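PDB 3EEA: GAF domain/HD domain protein from Geobacter sulfurreducens, which is of unknown function, though phosphatase activity is tentatively assigned to the full-length protein, of which this chain is the N-terminal GAF-domain part. Local coordinates for residues 20-25 with 32-37; 27-32 with 141-146. One frame throughout, in Å; residues are numbered along the deposited sequence.

Contact 1 (20-25 with 32-37); sequences DLSRLL and RWIAVY
Ile34 CD1 does most of the apolar work between 20-25 and 32-37, reaching the helix 3.7 Å from Leu25 CB. CG1 of Ile34 lies anti to its own carbonyl carbon (chi1 -51°) and the chain then runs extended to CD1 (chi2 -176°), which carries the methyl across to the helix. The same methyl sits 3.7 Å from Ser22 O, so it touches two residues on one face of the helix, about a turn apart. The side chain of Ile34 also rests on Val124 and Met126 of the adjoining strand 119-129.

Helix 14-28 and strand 33-39 are consecutive elements of the GAF fold, the helix lying against one face of the antiparallel sheet. The two short segments run nearly antiparallel, at 155°, with their axes 9.5 Å apart. Ala35 points away from the helix, between Ile34 and Val36, which both point toward it. A classic beta bulge, with Arg32 and Trp33 set against Ala127, opens the strand; they and Tyr37 line the pocket of a polyether, probably from the crystallisation liquor.

No hydrogen bond crosses the segments. Ser22 OG approaches Val36 CG2 at 3.8 Å as plain packing, while the hydroxyl is hydrogen-bonded to Ile18 O, one turn earlier.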
ATOM      1  N   ASP A  20       4.152  -3.289   8.470  1.00 17.05           N
ATOM      2  CA  ASP A  20       3.315  -2.274   7.844  1.00 18.11           C
ATOM      3  C   ASP A  20       2.424  -2.935   6.769  1.00 15.73           C
ATOM      4  O   ASP A  20       1.224  -2.604   6.679  1.00 15.51           O
ATOM      5  CB  ASP A  20       4.143  -1.163   7.213  1.00 19.64           C
ATOM      6  CG  ASP A  20       4.799  -0.247   8.228  1.00 26.64           C
ATOM      7  OD1 ASP A  20       4.382  -0.220   9.422  1.00 32.40           O
ATOM      8  OD2 ASP A  20       5.774   0.459   7.806  1.00 34.38           O
ATOM      9  N   LEU A  21       3.010  -3.826   5.964  1.00 14.66           N
ATOM     10  CA  LEU A  21       2.234  -4.591   4.931  1.00 14.32           C
ATOM     11  C   LEU A  21       1.071  -5.335   5.580  1.00 13.74           C
ATOM     12  O   LEU A  21      -0.080  -5.233   5.114  1.00 14.74           O
ATOM     13  CB  LEU A  21       3.100  -5.559   4.180  1.00 15.26           C
ATOM     14  CG  LEU A  21       2.349  -6.539   3.257  1.00 16.94           C
ATOM     15  CD1 LEU A  21       1.656  -5.767   2.103  1.00 16.98           C
ATOM     16  CD2 LEU A  21       3.259  -7.607   2.682  1.00 18.06           C
ATOM     17  N   SER A  22       1.351  -6.095   6.641  1.00 14.79           N
ATOM     18  CA  SER A  22       0.315  -6.876   7.331  1.00 14.72           C
ATOM     19  C   SER A  22      -0.805  -6.022   7.883  1.00 15.26           C
ATOM     20  O   SER A  22      -2.012  -6.326   7.682  1.00 14.44           O
ATOM     21  CB  SER A  22       0.941  -7.780   8.406  1.00 15.67           C
ATOM     22  OG  SER A  22       1.933  -8.619   7.792  1.00 18.88           O
ATOM     23  N   ARG A  23      -0.451  -4.903   8.498  1.00 15.55           N
ATOM     24  CA  ARG A  23      -1.470  -3.999   9.034  1.00 16.78           C
ATOM     25  C   ARG A  23      -2.389  -3.460   7.914  1.00 16.11           C
ATOM     26  O   ARG A  23      -3.653  -3.415   8.052  1.00 16.16           O
ATOM     27  CB  ARG A  23      -0.751  -2.857   9.750  1.00 16.83           C
ATOM     28  CG  ARG A  23      -1.574  -1.732  10.153  1.00 22.97           C
ATOM     29  CD  ARG A  23      -0.674  -0.784  10.918  1.00 29.98           C
ATOM     30  NE  ARG A  23      -1.066   0.584  10.672  1.00 37.42           N
ATOM     31  CZ  ARG A  23      -2.080   1.166  11.281  1.00 41.29           C
ATOM     32  NH1 ARG A  23      -2.776   0.481  12.189  1.00 44.06           N
ATOM     33  NH2 ARG A  23      -2.388   2.436  11.000  1.00 43.45           N
ATOM     34  N   LEU A  24      -1.773  -2.999   6.833  1.00 15.06           N
ATOM     35  CA  LEU A  24      -2.536  -2.421   5.722  1.00 16.30           C
ATOM     36  C   LEU A  24      -3.456  -3.456   5.070  1.00 15.76           C
ATOM     37  O   LEU A  24      -4.625  -3.148   4.797  1.00 15.92           O
ATOM     38  CB  LEU A  24      -1.612  -1.822   4.677  1.00 16.17           C
ATOM     39  CG  LEU A  24      -2.278  -1.007   3.587  1.00 18.51           C
ATOM     40  CD1 LEU A  24      -3.117   0.110   4.208  1.00 16.12           C
ATOM     41  CD2 LEU A  24      -1.223  -0.493   2.615  1.00 19.49           C
ATOM     42  N   LEU A  25      -2.943  -4.667   4.827  1.00 15.81           N
ATOM     43  CA  LEU A  25      -3.776  -5.743   4.274  1.00 17.23           C
ATOM     44  C   LEU A  25      -4.975  -5.991   5.189  1.00 17.72           C
ATOM     45  O   LEU A  25      -6.104  -6.084   4.670  1.00 16.09           O
ATOM     46  CB  LEU A  25      -3.030  -7.037   4.073  1.00 17.26           C
ATOM     47  CG  LEU A  25      -1.982  -6.968   2.976  1.00 17.62           C
ATOM     48  CD1 LEU A  25      -1.082  -8.219   3.135  1.00 17.50           C
ATOM     49  CD2 LEU A  25      -2.645  -6.839   1.580  1.00 19.83           C
ATOM     50  N   ARG A  32      -9.154 -13.339   8.923  1.00 20.02           N
ATOM     51  CA  ARG A  32      -8.923 -13.826  10.277  1.00 19.58           C
ATOM     52  C   ARG A  32      -7.451 -13.651  10.693  1.00 19.19           C
ATOM     53  O   ARG A  32      -7.116 -13.182  11.807  1.00 18.75           O
ATOM     54  CB  ARG A  32      -9.353 -15.262  10.323  1.00 20.04           C
ATOM     55  CG  ARG A  32      -9.238 -15.952  11.658  1.00 22.39           C
ATOM     56  CD  ARG A  32      -9.556 -17.392  11.479  1.00 24.78           C
ATOM     57  NE  ARG A  32      -9.325 -18.134  12.707  1.00 27.57           N
ATOM     58  CZ  ARG A  32     -10.218 -18.226  13.698  1.00 31.93           C
ATOM     59  NH1 ARG A  32     -11.385 -17.581  13.620  1.00 31.17           N
ATOM     60  NH2 ARG A  32      -9.922 -18.932  14.782  1.00 30.89           N
ATOM     61  N   TRP A  33      -6.551 -14.059   9.815  1.00 18.61           N
ATOM     62  CA  TRP A  33      -5.140 -13.867  10.078  1.00 16.97           C
ATOM     63  C   TRP A  33      -4.319 -13.846   8.789  1.00 16.33           C
ATOM     64  O   TRP A  33      -4.857 -14.163   7.703  1.00 16.29           O
ATOM     65  CB  TRP A  33      -4.612 -14.944  10.992  1.00 16.86           C
ATOM     66  CG  TRP A  33      -4.866 -16.330  10.658  1.00 17.19           C
ATOM     67  CD1 TRP A  33      -5.679 -17.194  11.380  1.00 21.17           C
ATOM     68  CD2 TRP A  33      -4.178 -17.171   9.683  1.00 20.37           C
ATOM     69  NE1 TRP A  33      -5.622 -18.436  10.853  1.00 18.28           N
ATOM     70  CE2 TRP A  33      -4.714 -18.472   9.818  1.00 18.59           C
ATOM     71  CE3 TRP A  33      -3.245 -16.923   8.658  1.00 19.47           C
ATOM     72  CZ2 TRP A  33      -4.320 -19.542   9.005  1.00 21.14           C
ATOM     73  CZ3 TRP A  33      -2.843 -17.995   7.833  1.00 21.50           C
ATOM     74  CH2 TRP A  33      -3.402 -19.287   8.000  1.00 22.68           C
ATOM     75  N   ILE A  34      -3.079 -13.399   8.950  1.00 15.39           N
ATOM     76  CA  ILE A  34      -2.050 -13.277   7.917  1.00 16.17           C
ATOM     77  C   ILE A  34      -0.746 -13.849   8.453  1.00 15.97           C
ATOM     78  O   ILE A  34      -0.383 -13.613   9.612  1.00 17.52           O
ATOM     79  CB  ILE A  34      -1.801 -11.790   7.504  1.00 16.88           C
ATOM     80  CG1 ILE A  34      -3.139 -11.138   7.176  1.00 20.77           C
ATOM     81  CG2 ILE A  34      -0.756 -11.719   6.365  1.00 15.80           C
ATOM     82  CD1 ILE A  34      -3.093  -9.668   6.641  1.00 27.64           C
ATOM     83  N   ALA A  35      -0.091 -14.673   7.647  1.00 15.53           N
ATOM     84  CA  ALA A  35       1.152 -15.311   8.013  1.00 15.05           C
ATOM     85  C   ALA A  35       2.173 -15.092   6.887  1.00 15.28           C
ATOM     86  O   ALA A  35       1.913 -15.498   5.749  1.00 16.71           O
ATOM     87  CB  ALA A  35       0.924 -16.804   8.251  1.00 15.09           C
ATOM     88  N   VAL A  36       3.312 -14.462   7.198  1.00 13.47           N
ATOM     89  CA  VAL A  36       4.297 -14.104   6.214  1.00 13.89           C
ATOM     90  C   VAL A  36       5.539 -14.920   6.445  1.00 14.05           C
ATOM     91  O   VAL A  36       5.981 -15.047   7.587  1.00 15.22           O
ATOM     92  CB  VAL A  36       4.667 -12.566   6.269  1.00 13.84           C
ATOM     93  CG1 VAL A  36       5.718 -12.250   5.151  1.00 15.18           C
ATOM     94  CG2 VAL A  36       3.401 -11.726   6.200  1.00 15.17           C
ATOM     95  N   TYR A  37       6.089 -15.452   5.359  1.00 13.34           N
ATOM     96  CA  TYR A  37       7.307 -16.240   5.351  1.00 14.76           C
ATOM     97  C   TYR A  37       8.313 -15.727   4.325  1.00 16.51           C
ATOM     98  O   TYR A  37       7.930 -15.195   3.257  1.00 15.92           O
ATOM     99  CB  TYR A  37       6.980 -17.652   4.908  1.00 14.02           C
ATOM    100  CG  TYR A  37       6.123 -18.435   5.868  1.00 14.90           C
ATOM    101  CD1 TYR A  37       6.677 -19.433   6.704  1.00 14.37           C
ATOM    102  CD2 TYR A  37       4.759 -18.190   5.958  1.00 14.43           C
ATOM    103  CE1 TYR A  37       5.878 -20.127   7.599  1.00 13.83           C
ATOM    104  CE2 TYR A  37       3.958 -18.929   6.814  1.00 14.75           C
ATOM    105  CZ  TYR A  37       4.515 -19.878   7.631  1.00 14.67           C
ATOM    106  OH  TYR A  37       3.700 -20.559   8.487  1.00 18.08           O
TER

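Contact 2 (27-32 with 141-146); sequences KLVKTR and AIIRDL
Leu28 and Leu146 meet methyl to methyl, their CD1 atoms 3.4 Å apart, closer than ordinary van der Waals contact. The two side chains cross at about a right angle. Leu28 CD1 also lies 4.2 Å from Ile142 CG2, so one methyl serves two residues a helical turn apart. Beside this pair, Val29 is the first residue to leave helical geometry after helix 14-28, and both its branches are used: CG2 lies 3.9 Å from Ile143 CG1, and CG1 lies 4.0 Å from Ile143 CD1. Extension of the isoleucine (chi2 162°) brings CD1 up to the valine. Val29, Ile143 and Leu146 are buried, with Ile143 resting further on Met126, Leu110 and Val112 of the sheet.

The approach of Leu28 to Ile142 is looser, and both residues are partly exposed. Leu28 also packs on Leu28 of the second subunit, and Lys27 NZ makes a salt bridge to Asp145 OD2 of that subunit. No hydrogen bond joins 27-32 to 141-146; what they share is apolar side-chain packing. The arrangement is that of a GAF domain, whose first and last helices pack side by side on one face of the antiparallel sheet, here beside the subunit interface.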
ATOM      1  N   LYS A  27      -6.507  -4.025   7.225  1.00 18.91           N
ATOM      2  CA  LYS A  27      -7.406  -2.879   7.129  1.00 19.55           C
ATOM      3  C   LYS A  27      -8.158  -2.812   5.803  1.00 19.01           C
ATOM      4  O   LYS A  27      -9.282  -2.252   5.734  1.00 18.13           O
ATOM      5  CB  LYS A  27      -6.628  -1.613   7.335  1.00 18.91           C
ATOM      6  CG  LYS A  27      -6.173  -1.423   8.768  1.00 22.83           C
ATOM      7  CD  LYS A  27      -5.591  -0.056   8.878  1.00 28.36           C
ATOM      8  CE  LYS A  27      -4.899   0.128  10.182  1.00 32.09           C
ATOM      9  NZ  LYS A  27      -4.446   1.534  10.177  1.00 36.53           N
ATOM     10  N   LEU A  28      -7.574  -3.363   4.746  1.00 17.39           N
ATOM     11  CA  LEU A  28      -8.205  -3.281   3.427  1.00 18.23           C
ATOM     12  C   LEU A  28      -9.072  -4.486   3.074  1.00 18.35           C
ATOM     13  O   LEU A  28      -9.955  -4.377   2.238  1.00 20.26           O
ATOM     14  CB  LEU A  28      -7.114  -3.146   2.341  1.00 16.22           C
ATOM     15  CG  LEU A  28      -6.438  -1.778   2.355  1.00 18.09           C
ATOM     16  CD1 LEU A  28      -5.290  -1.737   1.380  1.00 16.88           C
ATOM     17  CD2 LEU A  28      -7.514  -0.660   2.121  1.00 20.68           C
ATOM     18  N   VAL A  29      -8.772  -5.644   3.661  1.00 16.90           N
ATOM     19  CA  VAL A  29      -9.438  -6.893   3.295  1.00 17.65           C
ATOM     20  C   VAL A  29      -9.766  -7.602   4.581  1.00 18.43           C
ATOM     21  O   VAL A  29      -8.904  -7.779   5.421  1.00 16.88           O
ATOM     22  CB  VAL A  29      -8.526  -7.786   2.398  1.00 19.73           C
ATOM     23  CG1 VAL A  29      -9.230  -9.136   2.052  1.00 17.04           C
ATOM     24  CG2 VAL A  29      -8.100  -7.067   1.084  1.00 20.29           C
ATOM     25  N   LYS A  30     -11.030  -7.979   4.768  1.00 19.69           N
ATOM     26  CA  LYS A  30     -11.445  -8.718   5.986  1.00 20.52           C
ATOM     27  C   LYS A  30     -10.760 -10.092   6.007  1.00 20.52           C
ATOM     28  O   LYS A  30     -10.862 -10.886   5.057  1.00 19.25           O
ATOM     29  CB  LYS A  30     -12.978  -8.868   6.045  1.00 21.68           C
ATOM     30  CG  LYS A  30     -13.659  -7.525   6.241  1.00 24.98           C
ATOM     31  CD  LYS A  30     -15.207  -7.596   6.285  1.00 31.57           C
ATOM     32  CE  LYS A  30     -15.837  -6.192   6.512  1.00 33.52           C
ATOM     33  NZ  LYS A  30     -17.346  -6.243   6.533  1.00 36.12           N
ATOM     34  N   THR A  31     -10.033 -10.361   7.087  1.00 20.17           N
ATOM     35  CA  THR A  31      -9.282 -11.602   7.213  1.00 20.88           C
ATOM     36  C   THR A  31      -9.248 -12.041   8.679  1.00 21.10           C
ATOM     37  O   THR A  31      -9.321 -11.193   9.594  1.00 22.33           O
ATOM     38  CB  THR A  31      -7.788 -11.380   6.746  1.00 22.41           C
ATOM     39  OG1 THR A  31      -7.093 -10.566   7.708  1.00 28.40           O
ATOM     40  CG2 THR A  31      -7.724 -10.684   5.441  1.00 25.21           C
ATOM     41  N   ARG A  32      -9.154 -13.339   8.923  1.00 20.02           N
ATOM     42  CA  ARG A  32      -8.923 -13.826  10.277  1.00 19.58           C
ATOM     43  C   ARG A  32      -7.451 -13.651  10.693  1.00 19.19           C
ATOM     44  O   ARG A  32      -7.116 -13.182  11.807  1.00 18.75           O
ATOM     45  CB  ARG A  32      -9.353 -15.262  10.323  1.00 20.04           C
ATOM     46  CG  ARG A  32      -9.238 -15.952  11.658  1.00 22.39           C
ATOM     47  CD  ARG A  32      -9.556 -17.392  11.479  1.00 24.78           C
ATOM     48  NE  ARG A  32      -9.325 -18.134  12.707  1.00 27.57           N
ATOM     49  CZ  ARG A  32     -10.218 -18.226  13.698  1.00 31.93           C
ATOM     50  NH1 ARG A  32     -11.385 -17.581  13.620  1.00 31.17           N
ATOM     51  NH2 ARG A  32      -9.922 -18.932  14.782  1.00 30.89           N
ATOM     52  N   ALA A 141      -6.812  -8.837  -6.187  1.00 14.75           N
ATOM     53  CA  ALA A 141      -6.063  -7.865  -6.992  1.00 15.37           C
ATOM     54  C   ALA A 141      -5.311  -6.878  -6.079  1.00 16.20           C
ATOM     55  O   ALA A 141      -4.133  -6.613  -6.301  1.00 17.08           O
ATOM     56  CB  ALA A 141      -6.980  -7.108  -7.917  1.00 14.97           C
ATOM     57  N   ILE A 142      -6.023  -6.365  -5.081  1.00 14.93           N
ATOM     58  CA  ILE A 142      -5.446  -5.464  -4.062  1.00 15.79           C
ATOM     59  C   ILE A 142      -4.299  -6.124  -3.307  1.00 14.44           C
ATOM     60  O   ILE A 142      -3.215  -5.537  -3.175  1.00 14.09           O
ATOM     61  CB  ILE A 142      -6.519  -4.992  -3.075  1.00 15.38           C
ATOM     62  CG1 ILE A 142      -7.563  -4.147  -3.844  1.00 18.53           C
ATOM     63  CG2 ILE A 142      -5.813  -4.189  -1.929  1.00 16.98           C
ATOM     64  CD1 ILE A 142      -8.807  -3.812  -3.098  1.00 20.46           C
ATOM     65  N   ILE A 143      -4.552  -7.325  -2.800  1.00 13.60           N
ATOM     66  CA  ILE A 143      -3.566  -8.106  -2.099  1.00 14.45           C
ATOM     67  C   ILE A 143      -2.296  -8.318  -2.946  1.00 14.12           C
ATOM     68  O   ILE A 143      -1.188  -8.041  -2.482  1.00 14.23           O
ATOM     69  CB  ILE A 143      -4.150  -9.456  -1.599  1.00 13.87           C
ATOM     70  CG1 ILE A 143      -5.234  -9.184  -0.495  1.00 14.39           C
ATOM     71  CG2 ILE A 143      -3.066 -10.324  -1.030  1.00 14.86           C
ATOM     72  CD1 ILE A 143      -6.171 -10.369  -0.232  1.00 15.49           C
ATOM     73  N   ARG A 144      -2.483  -8.809  -4.171  1.00 13.15           N
ATOM     74  CA  ARG A 144      -1.343  -9.066  -5.042  1.00 13.50           C
ATOM     75  C   ARG A 144      -0.507  -7.793  -5.303  1.00 13.67           C
ATOM     76  O   ARG A 144       0.745  -7.813  -5.301  1.00 14.60           O
ATOM     77  CB  ARG A 144      -1.849  -9.665  -6.382  1.00 13.88           C
ATOM     78  CG  ARG A 144      -2.301 -11.063  -6.186  1.00 15.21           C
ATOM     79  CD  ARG A 144      -2.946 -11.654  -7.457  1.00 15.67           C
ATOM     80  NE  ARG A 144      -1.969 -11.624  -8.539  1.00 17.70           N
ATOM     81  CZ  ARG A 144      -2.247 -11.942  -9.807  1.00 17.16           C
ATOM     82  NH1 ARG A 144      -3.475 -12.248 -10.179  1.00 18.68           N
ATOM     83  NH2 ARG A 144      -1.272 -11.918 -10.678  1.00 18.65           N
ATOM     84  N   ASP A 145      -1.196  -6.679  -5.515  1.00 13.55           N
ATOM     85  CA  ASP A 145      -0.517  -5.391  -5.726  1.00 15.20           C
ATOM     86  C   ASP A 145       0.343  -5.003  -4.531  1.00 14.80           C
ATOM     87  O   ASP A 145       1.556  -4.696  -4.674  1.00 14.61           O
ATOM     88  CB  ASP A 145      -1.547  -4.314  -6.001  1.00 15.55           C
ATOM     89  CG  ASP A 145      -2.092  -4.359  -7.426  1.00 24.04           C
ATOM     90  OD1 ASP A 145      -1.387  -4.818  -8.328  1.00 31.94           O
ATOM     91  OD2 ASP A 145      -3.207  -3.802  -7.635  1.00 31.00           O
ATOM     92  N   LEU A 146      -0.281  -5.030  -3.341  1.00 14.13           N
ATOM     93  CA  LEU A 146       0.388  -4.548  -2.106  1.00 14.50           C
ATOM     94  C   LEU A 146       1.579  -5.464  -1.741  1.00 13.32           C
ATOM     95  O   LEU A 146       2.667  -5.007  -1.440  1.00 13.33           O
ATOM     96  CB  LEU A 146      -0.600  -4.455  -0.963  1.00 15.54           C
ATOM     97  CG  LEU A 146      -1.577  -3.283  -1.087  1.00 19.17           C
ATOM     98  CD1 LEU A 146      -2.429  -3.145   0.173  1.00 21.35           C
ATOM     99  CD2 LEU A 146      -0.895  -1.982  -1.379  1.00 26.20           C
TER

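How the contacts relate
Both contacts use helix 14-28: contact 1 sets its middle against strand 33-39, whereas contact 2 sets its C-terminal end and the following loop against helix 137-158. Their centres are about 9 Å apart, and Leu25 joins them, its CD2 lying 4.0 Å from Leu146 CD1 and resting on Ile143 as well. Contact 1 is the deeper, all its touching residues being buried between helix and sheet; contact 2 lies farther out, with Leu28 and Ile142 partly exposed. Neither has a hydrogen bond across its segments; contact 2 is wholly apolar, while contact 1 also sets methyls against the oxygens of Ser22. Salt bridges from Arg23 and Lys27 to Asp145 of the second subunit add charge at the dimer interface.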